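Local coordinates for protein putative ManD family dehydratase (Pantoea ananatis, PDB 3T6C) that dehydrates D-gluconate to 2-dehydro-3-deoxy-D-gluconate with low activity in vitro, using one magnesium ion per subunit, as a member of the mandelate racemase/muconate lactonizing enzyme family, at residues A[88-99]-A[114-125]; A[141-149]-A[392-400]. One frame throughout, in Å; residues are numbered along the deposited sequence. Where two conformers were deposited one is given.

Contact 1 of 2, residues A[88-99]-A[114-125]; sequences PARIEDIWQSAA and LSGIDMALWDIK
Ile-91 enters the 114-125 helix as a knob in a hole lined by Asp-118, Leu-121, Trp-122 and Lys-125. Its CD1 lies over the centre of the Trp-122 indole, 3.8 Å from the centroid of the five-membered ring and 16° off the ring normal, a CH-pi contact. CG2, the branch anti to the backbone N, settles between Asp-118 OD1 (3.4 Å) and the NE1 corner of the same indole, which hydrogen-bonds Thr-329. At the other end Leu-114 packs against Trp-95, Ala-98 and Ala-99. Both its methyls lie over the Trp-95 ring: CD1, also against Ala-98 CB, makes a CH-pi contact 4.2 Å from the five-membered centroid (25° off the normal), and CD2 sits nearer the rim, 3.4 Å from NE1, which hydrogen-bonds Gly-326 O. Leu-121 sends CD2 to Pro-88 CB (3.5 Å) and CD1 to Ile-94 CG2 (3.7 Å). Segments 91-99 and 114-125, parts of helices 91-100 and 108-129 of the N-terminal domain, run antiparallel (173°) with axes 10.3 Å apart.

Polar groups lie at and among the apolar ones. Lys-125, bent at chi2 and chi3, brings NZ onto an in-plane lone pair of Ala-89 O at 2.9 Å. Apolar packing thus supplies most of the contact, while Lys-125 NZ also pairs with Glu-135 of the second subunit and Asp-118 OD1 is held by Thr-329 and a water shared with Ile-91 O.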
loop_
_atom_site.group_PDB
_atom_site.type_symbol
_atom_site.label_atom_id
_atom_site.label_comp_id
_atom_site.label_asym_id
_atom_site.label_seq_id
_atom_site.Cartn_x
_atom_site.Cartn_y
_atom_site.Cartn_z
ATOM N N PRO A 88 6.278 46.656 -4.097
ATOM C CA PRO A 88 5.622 45.618 -4.933
ATOM C C PRO A 88 6.598 44.582 -5.505
ATOM O O PRO A 88 6.139 43.577 -6.021
ATOM C CB PRO A 88 4.944 46.436 -6.052
ATOM C CG PRO A 88 5.841 47.677 -6.180
ATOM C CD PRO A 88 6.277 47.983 -4.748
ATOM N N ALA A 89 7.898 44.803 -5.424
ATOM C CA ALA A 89 8.864 43.831 -5.972
ATOM C C ALA A 89 8.802 42.491 -5.217
ATOM O O ALA A 89 9.152 41.456 -5.803
ATOM C CB ALA A 89 10.283 44.386 -5.868
ATOM N N ARG A 90 8.357 42.488 -3.951
ATOM C CA ARG A 90 8.492 41.230 -3.265
ATOM C C ARG A 90 7.132 40.556 -3.435
ATOM O O ARG A 90 6.351 40.328 -2.471
ATOM C CB ARG A 90 8.694 41.576 -1.781
ATOM C CG ARG A 90 10.057 42.298 -1.564
ATOM C CD ARG A 90 10.473 42.331 -0.075
ATOM N NE ARG A 90 11.770 43.064 0.015
ATOM C CZ ARG A 90 12.744 42.788 0.898
ATOM N NH1 ARG A 90 12.579 41.826 1.805
ATOM N NH2 ARG A 90 13.858 43.524 0.893
ATOM N N ILE A 91 7.030 39.868 -4.555
ATOM C CA ILE A 91 5.730 39.259 -4.966
ATOM C C ILE A 91 5.496 38.047 -4.078
ATOM O O ILE A 91 4.420 37.893 -3.521
ATOM C CB ILE A 91 5.699 38.854 -6.459
ATOM C CG1 ILE A 91 5.910 40.100 -7.349
ATOM C CG2 ILE A 91 4.368 38.123 -6.756
ATOM C CD1 ILE A 91 5.804 39.804 -8.869
ATOM N N GLU A 92 6.506 37.188 -3.928
ATOM C CA GLU A 92 6.307 35.979 -3.139
ATOM C C GLU A 92 6.091 36.288 -1.661
ATOM O O GLU A 92 5.264 35.649 -1.023
ATOM C CB GLU A 92 7.554 35.105 -3.282
ATOM C CG GLU A 92 7.402 33.747 -2.620
ATOM C CD GLU A 92 6.523 32.784 -3.394
ATOM O OE1 GLU A 92 6.658 32.682 -4.631
ATOM O OE2 GLU A 92 5.729 32.098 -2.734
ATOM N N ASP A 93 6.836 37.260 -1.121
ATOM C CA ASP A 93 6.722 37.582 0.307
ATOM C C ASP A 93 5.333 38.171 0.527
ATOM O O ASP A 93 4.702 37.872 1.546
ATOM C CB ASP A 93 7.792 38.611 0.712
ATOM C CG ASP A 93 7.735 38.935 2.191
ATOM O OD1 ASP A 93 8.143 38.085 3.007
ATOM O OD2 ASP A 93 7.323 40.063 2.562
ATOM N N ILE A 94 4.839 39.005 -0.400
ATOM C CA ILE A 94 3.487 39.524 -0.279
ATOM C C ILE A 94 2.438 38.403 -0.418
ATOM O O ILE A 94 1.476 38.357 0.348
ATOM C CB ILE A 94 3.239 40.660 -1.294
ATOM C CG1 ILE A 94 4.076 41.898 -0.895
ATOM C CG2 ILE A 94 1.710 40.984 -1.408
ATOM C CD1 ILE A 94 4.039 42.965 -1.999
ATOM N N TRP A 95 2.615 37.486 -1.381
ATOM C CA TRP A 95 1.650 36.407 -1.524
ATOM C C TRP A 95 1.602 35.577 -0.232
ATOM O O TRP A 95 0.528 35.298 0.284
ATOM C CB TRP A 95 2.045 35.482 -2.711
ATOM C CG TRP A 95 0.869 34.593 -3.117
ATOM C CD1 TRP A 95 -0.123 34.888 -4.044
ATOM C CD2 TRP A 95 0.532 33.332 -2.547
ATOM N NE1 TRP A 95 -1.040 33.850 -4.084
ATOM C CE2 TRP A 95 -0.646 32.881 -3.180
ATOM C CE3 TRP A 95 1.125 32.541 -1.541
ATOM C CZ2 TRP A 95 -1.242 31.666 -2.854
ATOM C CZ3 TRP A 95 0.541 31.324 -1.223
ATOM C CH2 TRP A 95 -0.636 30.907 -1.876
ATOM N N GLN A 96 2.775 35.137 0.267
ATOM C CA GLN A 96 2.785 34.279 1.444
ATOM C C GLN A 96 2.194 34.981 2.658
ATOM O O GLN A 96 1.396 34.408 3.391
ATOM C CB GLN A 96 4.238 33.874 1.754
ATOM C CG GLN A 96 4.884 33.012 0.683
ATOM C CD GLN A 96 4.267 31.624 0.619
ATOM O OE1 GLN A 96 3.733 31.156 1.610
ATOM N NE2 GLN A 96 4.334 30.971 -0.543
ATOM N N SER A 97 2.587 36.229 2.873
ATOM C CA SER A 97 2.050 36.988 4.014
ATOM C C SER A 97 0.570 37.383 3.835
ATOM O O SER A 97 -0.224 37.258 4.803
ATOM C CB SER A 97 2.951 38.204 4.325
ATOM O OG SER A 97 2.966 39.131 3.223
ATOM N N ALA A 98 0.163 37.793 2.639
ATOM C CA ALA A 98 -1.264 38.140 2.468
ATOM C C ALA A 98 -2.091 36.874 2.659
ATOM O O ALA A 98 -3.181 36.927 3.272
ATOM C CB ALA A 98 -1.501 38.751 1.084
ATOM N N ALA A 99 -1.578 35.725 2.185
ATOM C CA ALA A 99 -2.327 34.485 2.250
ATOM C C ALA A 99 -2.697 34.098 3.685
ATOM O O ALA A 99 -3.759 33.528 3.898
ATOM C CB ALA A 99 -1.530 33.322 1.589
ATOM N N LEU A 114 -6.748 37.527 -3.036
ATOM C CA LEU A 114 -5.299 37.380 -3.132
ATOM C C LEU A 114 -4.876 37.413 -4.603
ATOM O O LEU A 114 -3.852 38.021 -4.961
ATOM C CB LEU A 114 -4.916 36.061 -2.439
ATOM C CG LEU A 114 -3.454 35.715 -2.466
ATOM C CD1 LEU A 114 -2.610 36.857 -1.869
ATOM C CD2 LEU A 114 -3.352 34.390 -1.661
ATOM N N SER A 115 -5.664 36.762 -5.474
ATOM C CA SER A 115 -5.335 36.770 -6.917
ATOM C C SER A 115 -5.324 38.157 -7.523
ATOM O O SER A 115 -4.467 38.490 -8.362
ATOM C CB SER A 115 -6.431 35.941 -7.672
ATOM O OG SER A 115 -6.190 35.991 -9.067
ATOM N N GLY A 116 -6.273 39.004 -7.115
ATOM C CA GLY A 116 -6.355 40.322 -7.702
ATOM C C GLY A 116 -5.063 41.078 -7.388
ATOM O O GLY A 116 -4.494 41.766 -8.270
ATOM N N ILE A 117 -4.595 40.925 -6.149
ATOM C CA ILE A 117 -3.329 41.518 -5.713
ATOM C C ILE A 117 -2.152 40.932 -6.470
ATOM O O ILE A 117 -1.350 41.658 -7.041
ATOM C CB ILE A 117 -3.110 41.308 -4.195
ATOM C CG1 ILE A 117 -4.195 42.039 -3.377
ATOM C CG2 ILE A 117 -1.738 41.796 -3.781
ATOM C CD1 ILE A 117 -4.497 43.419 -3.864
ATOM N N ASP A 118 -2.062 39.605 -6.473
ATOM C CA ASP A 118 -0.917 38.910 -7.058
ATOM C C ASP A 118 -0.734 39.207 -8.561
ATOM O O ASP A 118 0.375 39.499 -9.021
ATOM C CB ASP A 118 -1.040 37.404 -6.826
ATOM C CG ASP A 118 0.155 36.644 -7.357
ATOM O OD1 ASP A 118 1.247 36.700 -6.695
ATOM O OD2 ASP A 118 -0.007 36.001 -8.425
ATOM N N MET A 119 -1.828 39.130 -9.322
ATOM C CA MET A 119 -1.738 39.410 -10.773
ATOM C C MET A 119 -1.259 40.856 -10.979
ATOM O O MET A 119 -0.440 41.133 -11.874
ATOM C CB MET A 119 -3.091 39.169 -11.486
ATOM C CG MET A 119 -3.495 37.739 -11.546
ATOM S SD MET A 119 -4.869 37.649 -12.699
ATOM C CE MET A 119 -5.376 35.947 -12.416
ATOM N N ALA A 120 -1.796 41.803 -10.188
ATOM C CA ALA A 120 -1.390 43.205 -10.349
ATOM C C ALA A 120 0.078 43.381 -10.018
ATOM O O ALA A 120 0.768 44.194 -10.649
ATOM C CB ALA A 120 -2.227 44.094 -9.463
ATOM N N LEU A 121 0.592 42.638 -9.060
ATOM C CA LEU A 121 2.026 42.756 -8.772
ATOM C C LEU A 121 2.894 42.170 -9.891
ATOM O O LEU A 121 3.950 42.760 -10.203
ATOM C CB LEU A 121 2.373 42.055 -7.441
ATOM C CG LEU A 121 1.717 42.729 -6.253
ATOM C CD1 LEU A 121 1.951 41.923 -4.975
ATOM C CD2 LEU A 121 2.230 44.178 -6.049
ATOM N N TRP A 122 2.460 41.064 -10.502
ATOM C CA TRP A 122 3.163 40.560 -11.662
ATOM C C TRP A 122 3.100 41.560 -12.824
ATOM O O TRP A 122 4.100 41.692 -13.556
ATOM C CB TRP A 122 2.578 39.205 -12.086
ATOM C CG TRP A 122 3.229 38.076 -11.349
ATOM C CD1 TRP A 122 2.672 37.341 -10.328
ATOM C CD2 TRP A 122 4.575 37.593 -11.500
ATOM N NE1 TRP A 122 3.586 36.401 -9.859
ATOM C CE2 TRP A 122 4.747 36.529 -10.567
ATOM C CE3 TRP A 122 5.658 37.949 -12.342
ATOM C CZ2 TRP A 122 5.942 35.816 -10.447
ATOM C CZ3 TRP A 122 6.861 37.232 -12.228
ATOM C CH2 TRP A 122 6.991 36.177 -11.280
ATOM N N ASP A 123 1.937 42.212 -13.027
ATOM C CA ASP A 123 1.778 43.261 -14.053
ATOM C C ASP A 123 2.796 44.380 -13.826
ATOM O O ASP A 123 3.483 44.799 -14.753
ATOM C CB ASP A 123 0.348 43.785 -13.979
ATOM C CG ASP A 123 -0.037 44.621 -15.186
ATOM O OD1 ASP A 123 0.508 44.406 -16.305
ATOM O OD2 ASP A 123 -0.894 45.513 -15.005
ATOM N N ILE A 124 2.912 44.827 -12.577
ATOM C CA ILE A 124 3.882 45.860 -12.222
ATOM C C ILE A 124 5.319 45.365 -12.498
ATOM O O ILE A 124 6.139 46.106 -13.006
ATOM C CB ILE A 124 3.734 46.230 -10.738
ATOM C CG1 ILE A 124 2.468 47.120 -10.592
ATOM C CG2 ILE A 124 4.983 46.988 -10.241
ATOM C CD1 ILE A 124 1.956 47.338 -9.182
ATOM N N LYS A 125 5.634 44.129 -12.118
ATOM C CA LYS A 125 6.983 43.577 -12.348
ATOM C C LYS A 125 7.332 43.584 -13.827
ATOM O O LYS A 125 8.433 43.985 -14.212
ATOM C CB LYS A 125 7.049 42.158 -11.779
ATOM C CG LYS A 125 8.458 41.467 -11.898
ATOM C CD LYS A 125 9.483 41.982 -10.836
ATOM C CE LYS A 125 9.035 41.673 -9.399
ATOM N NZ LYS A 125 10.207 41.666 -8.500
HETATM O O HOH W 1 6.129 43.833 -8.719
HETATM O O HOH W 2 1.531 38.359 -4.506
#

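Contact 2 of 2, residues A[141-149]-A[392-400]; sequences CRDGIALYV and EVDQGYAYV
Ile-145 and Ala-398 form an antiparallel hydrogen-bonded pair with both backbone bonds in place. Ile-145 N donates a hydrogen bond to Ala-398 O at 3.0 Å, in the carbonyl plane and on a lone pair; the return bond, from Ala-398 N to Ile-145 O, is 2.9 Å long, its donor tilted from the carbonyl plane. Both are fairly straight, 162° at the hydrogen. Ile-145 O also receives a CA-H...O contact from Tyr-397. A third bond runs from Leu-147 N to Gly-396 O (3.1 Å), and a water lies within bonding distance of both Leu-147 O and Gly-396 O. Gly-396 belongs to the type I' turn, Asp-394 to Tyr-397, of the 392-399 hairpin, where its positive phi (85°) suits glycine.

Leu-147 CG stands anti to the carbonyl carbon (chi1 -53°), which carries CD1 to Val-393 CG1 at 3.6 Å and CD2 to Ala-398 CB at 3.9 Å. In the adjoining non-hydrogen-bonded pair, Ala-146 CB touches Tyr-397 CE1 at 3.8 Å. Asp-143 O meets the edge of the Tyr-399 ring, 3.4 Å from CE1. The phenol of Tyr-397 finds its polar partner in Arg-206 O of the fourth subunit.

Strand 145-151 also pairs in parallel with strands 173-176 and 374-375 of the barrel sheet, and the hairpin is attached to the start of this strand by antiparallel pairing through 397-399. Helix 355-367 lies against Ile-145 and Ala-398, while Tyr-397 and Tyr-399 pack on the fourth subunit.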
loop_
_atom_site.group_PDB
_atom_site.type_symbol
_atom_site.label_atom_id
_atom_site.label_comp_id
_atom_site.label_asym_id
_atom_site.label_seq_id
_atom_site.Cartn_x
_atom_site.Cartn_y
_atom_site.Cartn_z
ATOM N N CYS A 141 7.146 29.158 -25.324
ATOM C CA CYS A 141 7.330 27.767 -25.752
ATOM C C CYS A 141 6.561 27.374 -27.012
ATOM O O CYS A 141 6.637 26.208 -27.455
ATOM C CB CYS A 141 6.947 26.802 -24.623
ATOM S SG CYS A 141 7.961 27.028 -23.135
ATOM N N ARG A 142 5.769 28.318 -27.510
ATOM C CA ARG A 142 4.891 28.180 -28.690
ATOM C C ARG A 142 4.548 29.592 -29.199
ATOM O O ARG A 142 4.736 30.583 -28.491
ATOM C CB ARG A 142 3.633 27.375 -28.295
ATOM C CG ARG A 142 2.955 27.937 -27.015
ATOM C CD ARG A 142 1.896 26.981 -26.427
ATOM N NE ARG A 142 2.479 25.685 -26.101
ATOM C CZ ARG A 142 3.209 25.436 -25.016
ATOM N NH1 ARG A 142 3.404 26.384 -24.097
ATOM N NH2 ARG A 142 3.715 24.200 -24.840
ATOM N N ASP A 143 4.102 29.694 -30.461
ATOM C CA ASP A 143 3.757 30.982 -31.046
ATOM C C ASP A 143 2.293 31.338 -31.174
ATOM O O ASP A 143 1.954 32.373 -31.775
ATOM C CB ASP A 143 4.561 31.295 -32.297
ATOM C CG ASP A 143 6.020 31.558 -31.961
ATOM O OD1 ASP A 143 6.324 32.731 -31.583
ATOM O OD2 ASP A 143 6.805 30.565 -32.002
ATOM N N GLY A 144 1.440 30.459 -30.659
ATOM C CA GLY A 144 0.006 30.684 -30.671
ATOM C C GLY A 144 -0.525 29.765 -29.549
ATOM O O GLY A 144 0.094 28.743 -29.233
ATOM N N ILE A 145 -1.660 30.134 -28.966
ATOM C CA ILE A 145 -2.285 29.336 -27.906
ATOM C C ILE A 145 -3.520 28.628 -28.462
ATOM O O ILE A 145 -4.505 29.266 -28.877
ATOM C CB ILE A 145 -2.717 30.262 -26.738
ATOM C CG1 ILE A 145 -1.475 30.839 -26.036
ATOM C CG2 ILE A 145 -3.685 29.539 -25.752
ATOM C CD1 ILE A 145 -0.408 29.831 -25.622
ATOM N N ALA A 146 -3.474 27.309 -28.492
ATOM C CA ALA A 146 -4.616 26.535 -29.020
ATOM C C ALA A 146 -5.850 26.646 -28.138
ATOM O O ALA A 146 -5.775 26.556 -26.885
ATOM C CB ALA A 146 -4.217 25.077 -29.227
ATOM N N LEU A 147 -6.988 26.869 -28.794
ATOM C CA LEU A 147 -8.255 27.148 -28.107
ATOM C C LEU A 147 -9.243 25.998 -28.244
ATOM O O LEU A 147 -9.318 25.358 -29.297
ATOM C CB LEU A 147 -8.884 28.438 -28.676
ATOM C CG LEU A 147 -7.953 29.654 -28.688
ATOM C CD1 LEU A 147 -8.736 30.809 -29.371
ATOM C CD2 LEU A 147 -7.582 30.035 -27.272
ATOM N N TYR A 148 -10.061 25.742 -27.204
ATOM C CA TYR A 148 -11.303 25.032 -27.455
ATOM C C TYR A 148 -12.501 25.912 -27.168
ATOM O O TYR A 148 -12.412 26.837 -26.349
ATOM C CB TYR A 148 -11.419 23.728 -26.653
ATOM C CG TYR A 148 -11.784 23.827 -25.148
ATOM C CD1 TYR A 148 -13.139 23.875 -24.736
ATOM C CD2 TYR A 148 -10.804 23.796 -24.175
ATOM C CE1 TYR A 148 -13.474 23.926 -23.373
ATOM C CE2 TYR A 148 -11.122 23.781 -22.798
ATOM C CZ TYR A 148 -12.439 23.882 -22.412
ATOM O OH TYR A 148 -12.699 23.897 -21.061
ATOM N N VAL A 149 -13.593 25.635 -27.868
ATOM C CA VAL A 149 -14.760 26.462 -27.790
ATOM C C VAL A 149 -15.961 25.588 -27.448
ATOM O O VAL A 149 -15.908 24.361 -27.537
ATOM C CB VAL A 149 -15.018 27.203 -29.107
ATOM C CG1 VAL A 149 -13.994 28.346 -29.280
ATOM C CG2 VAL A 149 -15.046 26.234 -30.306
ATOM N N GLU A 392 -5.810 38.605 -29.661
ATOM C CA GLU A 392 -6.439 38.444 -30.960
ATOM C C GLU A 392 -6.708 36.954 -31.132
ATOM O O GLU A 392 -5.856 36.144 -30.745
ATOM C CB GLU A 392 -5.442 38.867 -32.046
ATOM C CG GLU A 392 -5.919 38.678 -33.474
ATOM C CD GLU A 392 -4.812 38.928 -34.521
ATOM O OE1 GLU A 392 -3.669 39.275 -34.137
ATOM O OE2 GLU A 392 -5.101 38.742 -35.730
ATOM N N VAL A 393 -7.823 36.576 -31.749
ATOM C CA VAL A 393 -8.093 35.146 -32.040
ATOM C C VAL A 393 -8.225 35.004 -33.562
ATOM O O VAL A 393 -8.910 35.816 -34.209
ATOM C CB VAL A 393 -9.354 34.702 -31.319
ATOM C CG1 VAL A 393 -9.742 33.286 -31.719
ATOM C CG2 VAL A 393 -9.105 34.818 -29.754
ATOM N N ASP A 394 -7.508 34.052 -34.131
ATOM C CA ASP A 394 -7.521 33.825 -35.575
ATOM C C ASP A 394 -7.381 32.322 -35.768
ATOM O O ASP A 394 -6.379 31.755 -35.330
ATOM C CB ASP A 394 -6.260 34.544 -36.090
ATOM C CG ASP A 394 -6.040 34.485 -37.633
ATOM O OD1 ASP A 394 -6.977 34.250 -38.396
ATOM O OD2 ASP A 394 -4.880 34.741 -38.062
ATOM N N GLN A 395 -8.309 31.708 -36.488
ATOM C CA GLN A 395 -8.165 30.317 -36.928
ATOM C C GLN A 395 -7.760 29.373 -35.805
ATOM O O GLN A 395 -6.831 28.565 -35.968
ATOM C CB GLN A 395 -7.218 30.196 -38.121
ATOM C CG GLN A 395 -7.729 30.953 -39.352
ATOM C CD GLN A 395 -8.982 30.317 -39.915
ATOM O OE1 GLN A 395 -9.049 29.087 -40.090
ATOM N NE2 GLN A 395 -9.993 31.145 -40.201
ATOM N N GLY A 396 -8.471 29.473 -34.691
ATOM C CA GLY A 396 -8.331 28.481 -33.629
ATOM C C GLY A 396 -7.197 28.707 -32.641
ATOM O O GLY A 396 -6.991 27.873 -31.749
ATOM N N TYR A 397 -6.467 29.809 -32.777
ATOM C CA TYR A 397 -5.356 30.134 -31.892
ATOM C C TYR A 397 -5.530 31.547 -31.366
ATOM O O TYR A 397 -6.060 32.425 -32.087
ATOM C CB TYR A 397 -4.026 30.090 -32.648
ATOM C CG TYR A 397 -3.530 28.707 -32.931
ATOM C CD1 TYR A 397 -2.848 27.975 -31.946
ATOM C CD2 TYR A 397 -3.702 28.123 -34.205
ATOM C CE1 TYR A 397 -2.399 26.691 -32.197
ATOM C CE2 TYR A 397 -3.231 26.822 -34.469
ATOM C CZ TYR A 397 -2.562 26.124 -33.465
ATOM O OH TYR A 397 -2.077 24.834 -33.717
ATOM N N ALA A 398 -5.059 31.798 -30.147
ATOM C CA ALA A 398 -4.981 33.148 -29.619
ATOM C C ALA A 398 -3.564 33.688 -29.694
ATOM O O ALA A 398 -2.563 32.968 -29.473
ATOM C CB ALA A 398 -5.463 33.205 -28.173
ATOM N N TYR A 399 -3.496 34.967 -30.023
ATOM C CA TYR A 399 -2.215 35.675 -30.147
ATOM C C TYR A 399 -2.195 36.832 -29.148
ATOM O O TYR A 399 -2.894 37.841 -29.319
ATOM C CB TYR A 399 -2.090 36.165 -31.592
ATOM C CG TYR A 399 -2.030 34.983 -32.547
ATOM C CD1 TYR A 399 -0.859 34.273 -32.721
ATOM C CD2 TYR A 399 -3.166 34.532 -33.209
ATOM C CE1 TYR A 399 -0.815 33.169 -33.563
ATOM C CE2 TYR A 399 -3.143 33.437 -34.055
ATOM C CZ TYR A 399 -1.955 32.757 -34.199
ATOM O OH TYR A 399 -1.915 31.697 -35.072
ATOM N N VAL A 400 -1.382 36.708 -28.110
ATOM C CA VAL A 400 -1.295 37.785 -27.108
ATOM C C VAL A 400 -0.349 38.858 -27.623
ATOM O O VAL A 400 0.601 38.552 -28.363
ATOM C CB VAL A 400 -0.851 37.295 -25.680
ATOM C CG1 VAL A 400 -1.788 36.164 -25.215
ATOM C CG2 VAL A 400 0.549 36.839 -25.678
HETATM O O HOH W 3 -8.633 25.338 -31.920
#

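Overall arrangement
Contact 1 pairs two helices of the N-terminal domain, whereas contact 2 attaches a hairpin to the strand that opens the barrel sheet. Their centres lie 27 Å apart and their nearest atoms about 12 Å, without touching; along the chain, contact 1 closes before contact 2 opens. What relates them is the interface with the second subunit, not a bond within the chain: Arg-90 of contact 1 forms a salt bridge with Asp-143 of the second subunit, and Asp-143 of contact 2 with Arg-90 of the second subunit. Contact 1 is away from the substrate and magnesium sites. Contact 2 is nearer: the Leu-147 side chain is about 7 Å from that of substrate-binding Glu-375 and about 13 Å from bound D-gluconate.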